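Local coordinates for Serine/threonine-protein acetyltransferase HopZ1a (Pseudomonas syringae pv. syringae, PDB 5KLP), which transfers acetyl groups from acetyl-CoA to serine, threonine and lysine residues of host proteins, including tubulin, with inositol hexakisphosphate as cofactor, at residues 28-33 with 331-336; 42-47 with 63-68; 123-128 with 139-144; 145-150 with 175-180. The protein carries 10 engineered substitutions. One frame throughout, in Å; residues are numbered along the deposited sequence.

Contact 1: 28-33 with 331-336; sequences NDLKPY and QEIKRV. With IHP (inositol hexakisphosphate), chain D.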
# COMPACT_ATOMS: atom_id res chain seq x y z
N ASN A 28 -6.28 -17.77 -15.64
CA ASN A 28 -5.76 -18.80 -16.53
C ASN A 28 -4.22 -18.91 -16.52
O ASN A 28 -3.66 -19.99 -16.65
CB ASN A 28 -6.25 -18.56 -17.95
CG ASN A 28 -7.76 -18.70 -18.06
OD1 ASN A 28 -8.39 -19.33 -17.21
ND2 ASN A 28 -8.34 -18.14 -19.12
N ASP A 29 -3.55 -17.77 -16.37
CA ASP A 29 -2.10 -17.76 -16.29
C ASP A 29 -1.60 -18.43 -15.01
O ASP A 29 -0.56 -19.08 -15.01
CB ASP A 29 -1.56 -16.33 -16.38
CG ASP A 29 -1.68 -15.76 -17.79
OD1 ASP A 29 -1.80 -16.55 -18.74
OD2 ASP A 29 -1.63 -14.52 -17.93
N LEU A 30 -2.33 -18.26 -13.91
CA LEU A 30 -1.87 -18.77 -12.63
C LEU A 30 -2.19 -20.26 -12.46
O LEU A 30 -1.39 -21.01 -11.89
CB LEU A 30 -2.47 -17.97 -11.47
CG LEU A 30 -2.10 -18.52 -10.08
CD1 LEU A 30 -0.58 -18.57 -9.90
CD2 LEU A 30 -2.74 -17.73 -8.95
N LYS A 31 -3.33 -20.68 -12.99
CA LYS A 31 -3.85 -22.02 -12.76
C LYS A 31 -2.86 -23.19 -12.93
O LYS A 31 -2.77 -24.03 -12.04
CB LYS A 31 -5.07 -22.24 -13.67
CG LYS A 31 -5.93 -23.41 -13.27
CD LYS A 31 -7.35 -23.19 -13.73
CE LYS A 31 -7.86 -21.85 -13.26
NZ LYS A 31 -9.22 -21.57 -13.81
N PRO A 32 -2.12 -23.25 -14.05
CA PRO A 32 -1.19 -24.39 -14.18
C PRO A 32 -0.11 -24.39 -13.10
O PRO A 32 0.32 -25.47 -12.68
CB PRO A 32 -0.58 -24.20 -15.58
CG PRO A 32 -0.77 -22.78 -15.89
CD PRO A 32 -2.05 -22.37 -15.23
N TYR A 33 0.34 -23.22 -12.67
CA TYR A 33 1.35 -23.17 -11.62
C TYR A 33 0.79 -23.74 -10.33
O TYR A 33 1.47 -24.49 -9.62
CB TYR A 33 1.83 -21.74 -11.37
CG TYR A 33 2.60 -21.11 -12.50
CD1 TYR A 33 3.96 -21.39 -12.69
CD2 TYR A 33 1.99 -20.20 -13.36
CE1 TYR A 33 4.67 -20.79 -13.71
CE2 TYR A 33 2.71 -19.60 -14.38
CZ TYR A 33 4.04 -19.90 -14.55
OH TYR A 33 4.75 -19.31 -15.57
N GLN A 331 -1.07 -12.37 -9.76
CA GLN A 331 0.21 -12.04 -10.37
C GLN A 331 1.38 -12.35 -9.44
O GLN A 331 2.40 -12.90 -9.86
CB GLN A 331 0.23 -10.56 -10.76
CG GLN A 331 1.61 -10.02 -11.06
CD GLN A 331 1.59 -8.52 -11.26
OE1 GLN A 331 1.15 -8.02 -12.30
NE2 GLN A 331 2.03 -7.78 -10.24
N GLU A 332 1.22 -12.00 -8.16
CA GLU A 332 2.29 -12.21 -7.19
C GLU A 332 2.54 -13.70 -6.91
O GLU A 332 3.67 -14.14 -6.81
CB GLU A 332 1.98 -11.48 -5.90
CG GLU A 332 1.96 -9.98 -6.10
CD GLU A 332 3.21 -9.51 -6.81
OE1 GLU A 332 4.26 -9.41 -6.13
OE2 GLU A 332 3.16 -9.25 -8.04
N ILE A 333 1.46 -14.46 -6.78
CA ILE A 333 1.57 -15.90 -6.53
C ILE A 333 2.25 -16.57 -7.72
O ILE A 333 3.17 -17.39 -7.56
CB ILE A 333 0.20 -16.51 -6.25
CG1 ILE A 333 -0.39 -15.88 -4.98
CG2 ILE A 333 0.29 -18.03 -6.12
CD1 ILE A 333 -1.79 -16.32 -4.67
N LYS A 334 1.82 -16.18 -8.91
CA LYS A 334 2.46 -16.64 -10.14
C LYS A 334 3.97 -16.34 -10.13
O LYS A 334 4.78 -17.20 -10.45
CB LYS A 334 1.80 -15.99 -11.36
CG LYS A 334 2.33 -16.47 -12.71
CD LYS A 334 1.89 -15.53 -13.82
CE LYS A 334 2.55 -15.86 -15.15
NZ LYS A 334 1.91 -15.15 -16.30
N ARG A 335 4.35 -15.13 -9.75
CA ARG A 335 5.76 -14.80 -9.70
C ARG A 335 6.51 -15.71 -8.71
O ARG A 335 7.63 -16.14 -8.98
CB ARG A 335 5.95 -13.33 -9.35
CG ARG A 335 5.67 -12.42 -10.54
CD ARG A 335 5.63 -10.95 -10.12
NE ARG A 335 5.29 -10.12 -11.27
CZ ARG A 335 5.12 -8.80 -11.22
NH1 ARG A 335 5.29 -8.16 -10.07
NH2 ARG A 335 4.80 -8.14 -12.32
N VAL A 336 5.88 -15.99 -7.57
CA VAL A 336 6.51 -16.89 -6.59
C VAL A 336 6.65 -18.30 -7.15
O VAL A 336 7.73 -18.89 -7.12
CB VAL A 336 5.73 -16.93 -5.29
CG1 VAL A 336 6.31 -18.00 -4.37
CG2 VAL A 336 5.79 -15.57 -4.61
C1 IHP D . 3.82 -5.82 -14.31
C2 IHP D . 2.85 -5.24 -13.19
C3 IHP D . 1.29 -5.09 -13.40
C4 IHP D . 0.81 -5.46 -14.88
C5 IHP D . 1.83 -5.44 -16.00
C6 IHP D . 2.95 -6.34 -15.52
O11 IHP D . 4.76 -4.97 -14.65
P1 IHP D . 6.45 -5.10 -14.60
O21 IHP D . 7.06 -3.77 -14.17
O31 IHP D . 6.98 -5.44 -16.00
O41 IHP D . 6.97 -6.17 -13.65
O12 IHP D . 3.35 -4.13 -12.55
P2 IHP D . 3.71 -4.28 -10.91
O22 IHP D . 4.76 -5.39 -10.71
O32 IHP D . 4.22 -2.99 -10.26
O42 IHP D . 2.44 -4.77 -10.18
O13 IHP D . 1.02 -3.88 -13.11
P3 IHP D . 0.06 -3.09 -11.97
O23 IHP D . 0.36 -3.32 -10.49
O33 IHP D . 0.56 -1.71 -12.37
O43 IHP D . -1.44 -3.23 -12.21
O14 IHP D . -0.27 -4.74 -15.24
P4 IHP D . -1.78 -5.30 -15.14
O24 IHP D . -2.32 -5.23 -13.71
O34 IHP D . -2.75 -4.55 -16.09
O44 IHP D . -1.84 -6.78 -15.57
O15 IHP D . 2.18 -4.23 -16.47
P5 IHP D . 1.79 -3.68 -18.04
O25 IHP D . 0.74 -4.59 -18.69
O35 IHP D . 1.20 -2.25 -17.99
O45 IHP D . 3.01 -3.65 -18.97
O16 IHP D . 3.74 -6.70 -16.54
P6 IHP D . 4.46 -8.15 -16.70
O26 IHP D . 3.55 -9.26 -16.19
O36 IHP D . 4.81 -8.45 -18.18
O46 IHP D . 5.78 -8.20 -15.92
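Two helical segments near opposite ends of the chain, 28-33 and 331-336, run in roughly the same direction at 38°, with their axes 9.3 Å apart at the closest point and L30 facing K334. No hydrogen bond links them, so the join depends on side-chain shape and a little charge. L30 has CG anti to the backbone N (chi1 176°), which carries CD1 across to the other helix; CD1 comes to rest 3.5 Å from K334 N and touches I333 CG2 at 3.9 Å. Leucine suits this place because its forked end lets CD1 lie against the K334 backbone and I333 CG2 together. K334 is extended throughout. Its methylenes cross Y33 obliquely, K334 CG lying 3.6 Å from Y33 CE2. K334 NZ and D29 OD2 form a long salt bridge of 3.9 Å. A lysine fits here because its apolar shaft can pack on an aromatic residue while its charge stays at the partly exposed margin. The far side of 331-336 serves the cofactor. Q331 NE2 donates to IHP O42 at 3.0 Å and also to E332 OE2 at 2.9 Å, using both N-H groups of the amide, while R335 grips IHP O22 through NH1 (2.9 Å) and, less straight, NH2. E332 OE2 acts on R335 through charge alone, and E76 makes a salt bridge to NH1; together they probably steady the guanidinium next to the phosphate. Helix 40-53 packs against both segments, meeting L30 with L49 and I333 with Y44 and A48, while helices 61-79 and 189-202 touch E332.

Contact 2: 42-47 with 63-68; sequences KAYGQA and ELDATH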
# COMPACT_ATOMS: atom_id res chain seq x y z
N LYS A 42 0.29 -23.84 -2.52
CA LYS A 42 -0.74 -24.34 -3.43
C LYS A 42 -2.12 -23.96 -2.91
O LYS A 42 -2.98 -23.53 -3.68
CB LYS A 42 -0.64 -25.86 -3.61
N ALA A 43 -2.34 -24.16 -1.62
CA ALA A 43 -3.61 -23.82 -0.99
C ALA A 43 -3.87 -22.32 -1.12
O ALA A 43 -4.98 -21.89 -1.43
CB ALA A 43 -3.63 -24.25 0.46
N TYR A 44 -2.83 -21.53 -0.89
CA TYR A 44 -2.92 -20.09 -1.02
C TYR A 44 -3.32 -19.71 -2.44
O TYR A 44 -4.19 -18.87 -2.64
CB TYR A 44 -1.59 -19.44 -0.65
CG TYR A 44 -1.60 -17.93 -0.75
CD1 TYR A 44 -2.64 -17.17 -0.21
CD2 TYR A 44 -0.54 -17.25 -1.35
CE1 TYR A 44 -2.63 -15.78 -0.29
CE2 TYR A 44 -0.52 -15.86 -1.42
CZ TYR A 44 -1.56 -15.13 -0.89
OH TYR A 44 -1.53 -13.75 -0.99
N GLY A 45 -2.67 -20.32 -3.41
CA GLY A 45 -3.01 -20.10 -4.80
C GLY A 45 -4.44 -20.45 -5.13
O GLY A 45 -5.12 -19.70 -5.83
N GLN A 46 -4.93 -21.57 -4.61
CA GLN A 46 -6.28 -22.00 -4.92
C GLN A 46 -7.30 -21.06 -4.31
O GLN A 46 -8.31 -20.72 -4.94
CB GLN A 46 -6.52 -23.43 -4.44
CG GLN A 46 -7.84 -24.02 -4.91
CD GLN A 46 -8.02 -23.94 -6.41
OE1 GLN A 46 -7.24 -24.50 -7.18
NE2 GLN A 46 -9.06 -23.23 -6.84
N ALA A 47 -7.04 -20.62 -3.08
CA ALA A 47 -7.92 -19.67 -2.40
C ALA A 47 -8.00 -18.36 -3.18
O ALA A 47 -9.08 -17.79 -3.36
CB ALA A 47 -7.43 -19.40 -0.98
N GLU A 63 -5.09 -12.45 6.79
CA GLU A 63 -4.24 -13.43 7.46
C GLU A 63 -3.49 -14.30 6.44
O GLU A 63 -2.28 -14.52 6.59
CB GLU A 63 -5.06 -14.27 8.46
CG GLU A 63 -5.44 -15.68 8.03
CD GLU A 63 -6.66 -16.21 8.79
OE1 GLU A 63 -7.29 -15.42 9.54
OE2 GLU A 63 -6.99 -17.40 8.65
N LEU A 64 -4.18 -14.77 5.40
CA LEU A 64 -3.54 -15.58 4.37
C LEU A 64 -2.45 -14.82 3.61
O LEU A 64 -1.36 -15.35 3.39
CB LEU A 64 -4.57 -16.11 3.37
CG LEU A 64 -5.33 -17.37 3.76
CD1 LEU A 64 -6.31 -17.74 2.65
CD2 LEU A 64 -4.35 -18.51 4.00
N ASP A 65 -2.74 -13.60 3.17
CA ASP A 65 -1.73 -12.80 2.50
C ASP A 65 -0.51 -12.63 3.40
O ASP A 65 0.63 -12.79 2.96
CB ASP A 65 -2.26 -11.41 2.12
CG ASP A 65 -3.32 -11.44 1.03
OD1 ASP A 65 -3.42 -12.45 0.30
OD2 ASP A 65 -4.05 -10.44 0.92
N ALA A 66 -0.77 -12.32 4.67
CA ALA A 66 0.30 -12.02 5.62
C ALA A 66 1.19 -13.24 5.84
O ALA A 66 2.41 -13.11 5.97
CB ALA A 66 -0.29 -11.54 6.95
N THR A 67 0.58 -14.42 5.87
CA THR A 67 1.29 -15.69 6.03
C THR A 67 2.27 -15.95 4.90
O THR A 67 3.36 -16.48 5.11
CB THR A 67 0.28 -16.86 6.11
OG1 THR A 67 -0.51 -16.71 7.30
CG2 THR A 67 0.99 -18.20 6.16
N HIS A 68 1.90 -15.55 3.69
CA HIS A 68 2.75 -15.86 2.55
C HIS A 68 3.52 -14.65 2.06
O HIS A 68 4.21 -14.73 1.03
CB HIS A 68 1.90 -16.45 1.43
CG HIS A 68 1.22 -17.73 1.83
ND1 HIS A 68 1.92 -18.90 2.02
CD2 HIS A 68 -0.07 -18.01 2.11
CE1 HIS A 68 1.08 -19.85 2.39
NE2 HIS A 68 -0.14 -19.34 2.44
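Y44 reaches from helix 40-53 to helix 61-79 with its CG anti to the backbone N, and its ring meets two quite different partners. H68 lies over one face: the imidazole and phenol planes are only 23° apart and their centroids 4.4 Å, an offset stack in which the two side chains slide past each other in opposite directions. The overlap is displaced toward the root of the tyrosine, so that H68 CD2 sits 3.2 Å from Y44 CG. Farther out, H68 CB covers the same face in a CH-pi contact, 4.1 Å from the Y44 ring centroid. At the far end of the ring, in its plane, Y44 OH donates to D65 OD1 over 2.6 Å. The two side chains cross there at about a right angle, with ring and carboxylate planes 76° apart, and the hydroxyl approaches OD1 from above the carboxylate plane.

The segments belong to consecutive helices of the chain that pack antiparallel, their directions 142° apart, as a helical hairpin. With 10.9 Å between the axes, a long aromatic residue suits the gap, and its polar tip suits the buried acid. D65 is held from two sides, since OD2 forms a salt bridge with R329 of helix 324-340; that pairing would be expected to keep the carboxylate ionised. M191 of helix 189-202 also touches both Y44 and D65. Where the helices are bridged by smaller groups, L64 CD1 meets A47 CB at 4.1 Å, and L64 CB lies 4.2 Å from Y44 CE1.

Contact 3: 123-128 with 139-144; sequences HHVMAD and IIITEP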
# COMPACT_ATOMS: atom_id res chain seq x y z
N HIS A 123 -4.52 -4.95 9.04
CA HIS A 123 -4.64 -3.54 8.60
C HIS A 123 -3.30 -2.95 8.16
O HIS A 123 -2.94 -1.82 8.55
CB HIS A 123 -5.23 -2.66 9.70
CG HIS A 123 -6.67 -2.97 9.99
ND1 HIS A 123 -7.05 -4.05 10.76
CD2 HIS A 123 -7.81 -2.36 9.59
CE1 HIS A 123 -8.37 -4.08 10.84
NE2 HIS A 123 -8.85 -3.07 10.14
N HIS A 124 -2.57 -3.71 7.36
CA HIS A 124 -1.20 -3.37 6.98
C HIS A 124 -1.03 -2.03 6.27
O HIS A 124 -1.92 -1.56 5.56
CB HIS A 124 -0.66 -4.48 6.09
CG HIS A 124 -0.46 -5.78 6.80
ND1 HIS A 124 -1.51 -6.54 7.27
CD2 HIS A 124 0.67 -6.43 7.16
CE1 HIS A 124 -1.03 -7.62 7.87
NE2 HIS A 124 0.29 -7.57 7.82
N VAL A 125 0.14 -1.44 6.45
CA VAL A 125 0.54 -0.28 5.67
C VAL A 125 1.94 -0.51 5.15
O VAL A 125 2.60 -1.49 5.53
CB VAL A 125 0.49 1.02 6.49
CG1 VAL A 125 -0.94 1.28 6.98
CG2 VAL A 125 1.48 0.93 7.66
N MSE A 126 2.39 0.38 4.27
CA MSE A 126 3.72 0.32 3.70
C MSE A 126 4.48 1.56 4.13
O MSE A 126 3.96 2.68 4.01
CB MSE A 126 3.66 0.24 2.18
CG MSE A 126 4.97 -0.12 1.50
SE MSE A 126 6.15 1.40 1.20
CE MSE A 126 4.98 2.46 0.01
N ALA A 127 5.71 1.38 4.63
CA ALA A 127 6.54 2.54 4.92
C ALA A 127 7.74 2.57 4.00
O ALA A 127 8.46 1.58 3.84
CB ALA A 127 7.00 2.54 6.38
N ASP A 128 7.94 3.73 3.38
CA ASP A 128 9.08 4.01 2.51
C ASP A 128 10.07 4.90 3.27
O ASP A 128 9.71 5.98 3.72
CB ASP A 128 8.59 4.69 1.22
CG ASP A 128 9.72 4.93 0.22
OD1 ASP A 128 10.45 5.93 0.36
OD2 ASP A 128 9.86 4.12 -0.71
N ILE A 139 10.40 9.29 6.82
CA ILE A 139 9.53 8.13 6.70
C ILE A 139 8.19 8.54 6.10
O ILE A 139 7.53 9.45 6.58
CB ILE A 139 9.28 7.44 8.07
CG1 ILE A 139 10.61 6.97 8.69
CG2 ILE A 139 8.33 6.25 7.91
CD1 ILE A 139 10.49 6.50 10.13
N ILE A 140 7.83 7.87 5.02
CA ILE A 140 6.53 8.06 4.38
C ILE A 140 5.71 6.80 4.59
O ILE A 140 6.07 5.75 4.08
CB ILE A 140 6.69 8.30 2.89
CG1 ILE A 140 7.51 9.55 2.63
CG2 ILE A 140 5.31 8.38 2.20
CD1 ILE A 140 7.94 9.66 1.19
N ILE A 141 4.63 6.90 5.33
CA ILE A 141 3.75 5.75 5.51
C ILE A 141 2.56 5.89 4.59
O ILE A 141 1.82 6.87 4.67
CB ILE A 141 3.27 5.64 6.96
CG1 ILE A 141 4.46 5.41 7.90
CG2 ILE A 141 2.23 4.51 7.10
CD1 ILE A 141 4.12 5.62 9.35
N THR A 142 2.38 4.93 3.69
CA THR A 142 1.23 4.97 2.79
C THR A 142 0.13 4.10 3.37
O THR A 142 0.31 2.88 3.56
CB THR A 142 1.56 4.48 1.36
OG1 THR A 142 2.01 3.12 1.44
CG2 THR A 142 2.65 5.33 0.73
N GLU A 143 -0.98 4.75 3.68
CA GLU A 143 -2.19 4.12 4.21
C GLU A 143 -3.15 3.88 3.04
O GLU A 143 -3.71 4.84 2.52
CB GLU A 143 -2.83 5.03 5.27
CG GLU A 143 -4.24 4.63 5.69
CD GLU A 143 -4.30 3.22 6.28
OE1 GLU A 143 -4.71 2.28 5.55
OE2 GLU A 143 -3.93 3.08 7.47
N PRO A 144 -3.31 2.62 2.61
CA PRO A 144 -4.18 2.33 1.47
C PRO A 144 -5.66 2.52 1.76
O PRO A 144 -6.46 2.65 0.83
CB PRO A 144 -3.88 0.85 1.17
CG PRO A 144 -2.58 0.59 1.82
CD PRO A 144 -2.58 1.43 3.06
O HOH W 1 -4.57 -0.15 6.01
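M126 O is the most heavily used acceptor between these two strands. T142 N donates to M126 O at 2.8 Å, nearly along the C=O axis, and T142 OG1 adds a longer bond of 3.3 Å from above the carbonyl plane. Threonine can do this because its OG1 stands between the backbone N and carbonyl carbon (chi1 60°); the selenomethionine M126 brings its CE alongside the same hydroxyl. The return bond, M126 N to T142 O, is straight but weak. Two strands of a beta hairpin, 125-130 and 138-143, are paired here antiparallel, in the middle of the mixed sheet. M126-T142 and D128-I140 are hydrogen-bonded pairs. The second is the more even, with D128 N to I140 O at 2.8 Å and I140 N to D128 O at 3.0 Å, both in the carbonyl planes. Between them, A127 and I141 form a non-hydrogen-bonded pair on the opposite face, where A127 CB meets I141 CG1 at 4.1 Å. The D128 carboxylate is buried but well matched: R107, R130 and H211 all bind it. H123 and E143, with C189, are the experimentally assigned active-site residues, a Cys-His-Glu set like that of clan CA peptidases. H123 ND1 is bonded to L121 O and NE2 to a citrate; the imidazole does not touch E143 here. E143 OE2 accepts from H158 and Q154, and OE1 from A145 N, consistent with a stabilised carboxylate. A water bridges E143 OE1 (2.5 Å) and H124 O (3.0 Å). V125 borders the acid, its CG1 3.5 Å from E143 OE2, while CG2 packs on I141 CG2.

Contact 4: 145-150 with 175-180; sequences AVIVGA and VAIIET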
# COMPACT_ATOMS: atom_id res chain seq x y z
N ALA A 145 -6.05 2.50 3.03
CA ALA A 145 -7.47 2.71 3.36
C ALA A 145 -7.64 4.11 3.96
O ALA A 145 -7.44 5.10 3.26
CB ALA A 145 -7.99 1.62 4.30
N VAL A 146 -7.95 4.19 5.26
CA VAL A 146 -8.13 5.50 5.89
C VAL A 146 -7.33 5.60 7.18
O VAL A 146 -7.10 4.59 7.86
CB VAL A 146 -9.62 5.79 6.19
CG1 VAL A 146 -10.40 5.95 4.90
CG2 VAL A 146 -10.23 4.68 7.07
N ILE A 147 -6.89 6.81 7.51
CA ILE A 147 -6.11 7.03 8.71
C ILE A 147 -6.93 6.82 9.98
O ILE A 147 -6.48 6.18 10.94
CB ILE A 147 -5.49 8.44 8.73
CG1 ILE A 147 -4.37 8.53 7.69
CG2 ILE A 147 -4.94 8.77 10.12
CD1 ILE A 147 -3.82 9.95 7.48
N VAL A 148 -8.16 7.32 9.97
CA VAL A 148 -8.92 7.39 11.21
C VAL A 148 -9.68 6.11 11.52
O VAL A 148 -9.48 5.52 12.59
CB VAL A 148 -9.90 8.58 11.18
CG1 VAL A 148 -10.87 8.49 12.35
CG2 VAL A 148 -9.11 9.89 11.20
N GLY A 149 -10.53 5.67 10.60
CA GLY A 149 -11.28 4.44 10.79
C GLY A 149 -12.64 4.69 11.40
O GLY A 149 -12.81 5.56 12.25
N ALA A 150 -13.62 3.89 10.98
CA ALA A 150 -15.02 4.10 11.35
C ALA A 150 -15.24 4.07 12.86
O ALA A 150 -16.17 4.69 13.36
CB ALA A 150 -15.90 3.05 10.66
N VAL A 175 8.08 12.72 9.51
CA VAL A 175 7.20 11.59 9.20
C VAL A 175 5.91 12.05 8.56
O VAL A 175 5.31 13.04 9.01
CB VAL A 175 6.88 10.78 10.49
CG1 VAL A 175 6.01 9.57 10.17
CG2 VAL A 175 8.17 10.34 11.16
N ALA A 176 5.48 11.34 7.51
CA ALA A 176 4.21 11.62 6.84
C ALA A 176 3.36 10.36 6.72
O ALA A 176 3.86 9.27 6.42
CB ALA A 176 4.46 12.21 5.45
N ILE A 177 2.06 10.52 6.93
CA ILE A 177 1.14 9.45 6.65
C ILE A 177 0.27 9.89 5.49
O ILE A 177 -0.46 10.87 5.58
CB ILE A 177 0.27 9.09 7.86
CG1 ILE A 177 1.15 8.69 9.05
CG2 ILE A 177 -0.68 7.97 7.50
CD1 ILE A 177 0.39 8.39 10.32
N ILE A 178 0.38 9.16 4.39
CA ILE A 178 -0.36 9.49 3.19
C ILE A 178 -1.54 8.54 3.03
O ILE A 178 -1.39 7.32 2.89
CB ILE A 178 0.54 9.45 1.96
CG1 ILE A 178 1.63 10.51 2.11
CG2 ILE A 178 -0.28 9.69 0.68
CD1 ILE A 178 2.69 10.45 1.05
N GLU A 179 -2.73 9.12 3.09
CA GLU A 179 -3.96 8.34 3.04
C GLU A 179 -4.46 8.26 1.60
O GLU A 179 -4.83 9.28 1.03
CB GLU A 179 -5.02 8.98 3.95
CG GLU A 179 -6.42 8.40 3.82
CD GLU A 179 -7.44 9.14 4.67
OE1 GLU A 179 -7.39 8.96 5.91
OE2 GLU A 179 -8.26 9.91 4.11
N THR A 180 -4.51 7.07 1.00
CA THR A 180 -4.92 7.03 -0.40
C THR A 180 -6.42 6.73 -0.59
O THR A 180 -7.02 7.20 -1.55
CB THR A 180 -4.12 5.98 -1.21
OG1 THR A 180 -4.53 4.66 -0.85
CG2 THR A 180 -2.61 6.12 -0.96
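The loop 145-150 leaves strand 138-143 toward helix 153-167 and folds back over the end of strand 175-179, within the beta-alpha-beta crossover that joins these two parallel neighbours of the mixed sheet. It lies close to the catalytic centre: the side chain of A145 is about 5 Å from that of active-site C189, and A150 belongs to the CoA-binding site.

One hydrogen bond fastens the loop to the strand. Glutamate suits this position because its length spans the gap: E179 is extended beyond CG, which is anti to the backbone N (chi1 171°), and delivers OE1 to the backbone N of I147. The I147 N to E179 OE1 bond, 2.7 Å and 177°, is almost straight, although the N-H approaches from above the carboxylate plane. The same oxygen takes a bond from T230 OG1, and Q181 holds OE2, so both ends of this buried carboxylate are paired. T230 OG1 also receives V148 N, tying the loop to helix 230-238 beside E179.

Apolar contact flanks the polar one. I147 points toward the strand and crosses I177 and E179 obliquely, packing between the loop and the sheet with a branched chain; H158 of helix 153-167 touches both isoleucines. The aliphatic part of E179 contributes too, with E179 CB 3.8 Å from I147 CG1. I177 CG2 lies 3.7 Å from both CG1 and CD1 of I147.

Contacts 3 and 4 are buried and share the central sheet: I141 of the hairpin lies between A127 on one side and 175-179 on the other, with I141 N and A176 O 2.7 Å apart. Contacts 1 and 2 are partly buried helix pairs on the side of the chain's centre opposite contact 4, and they meet where I333 CD1 packs on Y44 CE2. Their chemistry differs accordingly. Backbone hydrogen bonds carry contact 3, whereas a side chain reaches a backbone N-H in contact 4; contact 2 combines stacking with a phenol-carboxylate bond, and contact 1 combines apolar packing with a long salt bridge and turns its other side to the inositol phosphate. A66 against H124 connects contacts 2 and 3.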